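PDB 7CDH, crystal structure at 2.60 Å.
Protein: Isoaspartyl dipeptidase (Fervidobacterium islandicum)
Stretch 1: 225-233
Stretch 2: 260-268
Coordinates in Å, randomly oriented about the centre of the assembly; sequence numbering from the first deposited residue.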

# COMPACT_ATOMS: atom_id res chain seq x y z
N MET A 225 17.49 20.05 -29.49
CA MET A 225 18.86 20.60 -29.38
C MET A 225 19.16 21.61 -30.51
O MET A 225 20.19 22.22 -30.39
N SER A 226 18.25 21.87 -31.45
CA SER A 226 18.33 23.02 -32.38
C SER A 226 17.39 24.15 -31.95
O SER A 226 17.23 25.07 -32.70
N ARG A 227 16.83 24.12 -30.75
CA ARG A 227 15.88 25.15 -30.26
C ARG A 227 16.54 26.53 -30.35
O ARG A 227 15.85 27.50 -30.65
N SER A 228 17.84 26.64 -30.11
CA SER A 228 18.61 27.90 -30.23
C SER A 228 20.06 27.59 -30.65
O SER A 228 20.54 26.45 -30.37
N ARG A 229 20.73 28.56 -31.29
CA ARG A 229 22.18 28.42 -31.61
C ARG A 229 22.93 28.12 -30.30
O ARG A 229 23.79 27.27 -30.32
N LYS A 230 22.61 28.80 -29.20
CA LYS A 230 23.35 28.64 -27.93
C LYS A 230 23.18 27.18 -27.45
O LYS A 230 24.20 26.53 -27.12
N LEU A 231 21.97 26.64 -27.47
CA LEU A 231 21.76 25.23 -27.05
C LEU A 231 22.48 24.29 -28.02
O LEU A 231 23.08 23.28 -27.55
N PHE A 232 22.40 24.54 -29.32
CA PHE A 232 23.03 23.65 -30.32
C PHE A 232 24.55 23.63 -30.14
O PHE A 232 25.15 22.53 -30.24
N GLU A 233 25.16 24.76 -29.79
CA GLU A 233 26.63 24.76 -29.57
C GLU A 233 26.94 24.04 -28.23
O GLU A 233 27.92 23.27 -28.22
N ALA A 260 13.04 31.29 -37.67
CA ALA A 260 13.38 31.23 -39.10
C ALA A 260 14.81 31.75 -39.33
O ALA A 260 15.23 31.76 -40.50
N GLU A 261 15.53 32.13 -38.26
CA GLU A 261 16.97 32.50 -38.31
C GLU A 261 17.82 31.22 -38.28
O GLU A 261 18.42 30.83 -39.34
N PHE A 262 17.87 30.57 -37.10
CA PHE A 262 18.61 29.31 -36.81
C PHE A 262 17.62 28.14 -36.81
O PHE A 262 16.71 28.10 -36.00
N THR A 263 17.79 27.22 -37.74
CA THR A 263 16.91 26.06 -37.89
C THR A 263 17.72 24.77 -37.79
O THR A 263 18.96 24.84 -37.75
N THR A 264 17.00 23.65 -37.76
CA THR A 264 17.55 22.28 -37.85
C THR A 264 18.41 22.17 -39.13
O THR A 264 19.44 21.50 -39.07
N ILE A 265 18.01 22.78 -40.24
CA ILE A 265 18.83 22.76 -41.49
C ILE A 265 20.22 23.36 -41.20
O ILE A 265 21.24 22.71 -41.53
N ASP A 266 20.28 24.55 -40.61
CA ASP A 266 21.57 25.19 -40.24
C ASP A 266 22.33 24.25 -39.31
O ASP A 266 23.54 24.04 -39.52
N ALA A 267 21.64 23.70 -38.32
CA ALA A 267 22.25 22.82 -37.31
C ALA A 267 22.95 21.64 -38.00
O ALA A 267 24.10 21.34 -37.66
N ILE A 268 22.28 20.99 -38.93
CA ILE A 268 22.80 19.76 -39.61
C ILE A 268 24.04 20.14 -40.45
O ILE A 268 25.00 19.32 -40.54

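The contact is a small, mainly apolar one, in which two helix starts meet around the ring of Phe 262, with a hydroxyl pair on the buried side and a salt bridge on the exposed side. About 415 Å² of surface is buried, counting both stretches.

Phe 262 is the centre of the packing. It lies in the loop, two residues before the second helix, its CA-to-CB bond points toward stretch 1, and chi1 is t. It has the largest area covered by the other stretch. Arg 229 CA sits over one face of its ring, 3.9 Å from the ring centroid, in a CH-pi contact. The ring edge meets Ser 226 O, 3.8 Å from Phe 262 CD2. It also meets Phe 232, where CD2 is 3.7 Å from Phe 262 CZ. The two phenylalanine rings are oblique, with planes at 44° and centroids 5.8 Å apart.

The CA-to-CB bond of Phe 232 also points toward the other stretch, with chi1 t, and the residue is buried. Ala 267 CB lies over one face of its ring, 3.8 Å from the centroid, in a CH-pi contact. Phe 232 CZ is 3.1 Å from Ala 267 O. Ala 267 CB also lies 4.0 Å from Ser 226 CB.

The CA-to-CB bond of Ser 226, rotamer p, points toward stretch 2. Its OG is hydrogen-bonded to Thr 264 OG1 at 2.5 Å, a short distance between two buried hydroxyls. Thr 264 is rotamer m, and its OG1 is also bonded elsewhere in the structure.

The CA-to-CB bond of Arg 229 points sideways to stretch 2; chi1 and chi2 are t and chi3 is m. This extended start carries the guanidinium to Phe 262, whose CD1 lies over one guanidinium face, 3.4 Å from Arg 229 NH2. At the guanidinium edge, Arg 229 NH1 donates to Glu 261 OE1 at 3.2 Å, within a salt bridge. Glu 261 has chi1 t and chi2 m. Its CA-to-CB bond points sideways, but its end comes nearer. The residue is poorly ordered, so this exposed bridge is less firmly defined than the ring contacts.

Both helix starts are capped within their own stretch. Ser 228 OG, rotamer p, accepts from Leu 231 N at 2.9 Å. Thr 263 OG1, also p, accepts a weak bond from Asp 266 N at 3.3 Å. Thr 263 N donates to Asp 266 OD2 at 3.1 Å. The CA-to-CB bonds of both capping residues point away from the other stretch.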

# COMPACT_ATOMS: atom_id res chain seq x y z
CB MET A 225 19.85 19.44 -29.36
CG MET A 225 19.74 18.70 -28.05
SD MET A 225 20.00 19.75 -26.59
CE MET A 225 21.74 20.14 -26.78
CB SER A 226 18.09 22.61 -33.83
OG SER A 226 16.78 22.08 -34.03
CB ARG A 227 15.45 24.72 -28.85
CG ARG A 227 14.70 25.76 -28.04
CD ARG A 227 14.57 25.36 -26.57
NE ARG A 227 13.88 24.10 -26.38
CZ ARG A 227 12.57 23.92 -26.55
NH1 ARG A 227 12.02 22.72 -26.38
NH2 ARG A 227 11.81 24.93 -26.93
CB SER A 228 18.58 28.67 -28.95
OG SER A 228 19.54 28.19 -28.03
CB ARG A 229 22.79 29.63 -32.34
CG ARG A 229 24.24 29.39 -32.75
CD ARG A 229 24.94 30.34 -33.73
NE ARG A 229 24.50 30.19 -35.11
CZ ARG A 229 23.55 30.93 -35.71
NH1 ARG A 229 22.92 31.90 -35.06
NH2 ARG A 229 23.23 30.71 -36.98
CB LYS A 230 22.90 29.71 -26.92
CG LYS A 230 23.71 29.73 -25.63
CD LYS A 230 23.75 31.09 -24.92
CE LYS A 230 23.84 30.98 -23.41
NZ LYS A 230 22.50 31.03 -22.76
CB LEU A 231 20.27 24.89 -26.99
CG LEU A 231 19.97 23.50 -26.45
CD1 LEU A 231 20.74 23.23 -25.17
CD2 LEU A 231 18.48 23.33 -26.25
CB PHE A 232 22.61 24.00 -31.74
CG PHE A 232 23.28 23.11 -32.75
CD1 PHE A 232 22.94 21.78 -32.83
CD2 PHE A 232 24.29 23.61 -33.57
CE1 PHE A 232 23.54 20.95 -33.78
CE2 PHE A 232 24.91 22.78 -34.49
CZ PHE A 232 24.52 21.46 -34.61
CB GLU A 233 27.22 26.13 -29.94
CG GLU A 233 26.85 27.32 -29.08
CD GLU A 233 27.36 28.66 -29.63
OE1 GLU A 233 27.87 29.51 -28.83
OE2 GLU A 233 27.26 28.86 -30.88
CB ALA A 260 12.36 31.99 -39.93
CB GLU A 261 17.33 33.46 -37.17
CG GLU A 261 18.58 34.28 -37.43
CD GLU A 261 19.83 33.49 -37.82
OE1 GLU A 261 20.56 33.05 -36.90
OE2 GLU A 261 20.06 33.31 -39.03
CB PHE A 262 19.37 29.43 -35.50
CG PHE A 262 20.24 28.23 -35.26
CD1 PHE A 262 21.41 28.06 -35.99
CD2 PHE A 262 19.87 27.26 -34.35
CE1 PHE A 262 22.21 26.94 -35.80
CE2 PHE A 262 20.67 26.14 -34.16
CZ PHE A 262 21.82 25.97 -34.90
CB THR A 263 16.19 26.13 -39.23
OG1 THR A 263 17.20 25.79 -40.18
CG2 THR A 263 15.58 27.49 -39.45
CB THR A 264 16.41 21.27 -37.69
OG1 THR A 264 16.08 21.32 -36.31
CG2 THR A 264 16.82 19.85 -38.03
CB ILE A 265 18.15 23.50 -42.68
CG1 ILE A 265 16.65 23.21 -42.83
CG2 ILE A 265 18.89 23.16 -43.95
CD1 ILE A 265 16.34 21.76 -43.06
CB ASP A 266 21.35 26.56 -39.60
CG ASP A 266 20.60 27.51 -40.52
OD1 ASP A 266 20.98 27.60 -41.73
OD2 ASP A 266 19.61 28.13 -40.02
CB ALA A 267 21.17 22.39 -36.35
CB ILE A 268 21.69 19.10 -40.45
CG1 ILE A 268 20.67 18.44 -39.52
CG2 ILE A 268 22.25 18.12 -41.48
CD1 ILE A 268 19.45 17.92 -40.24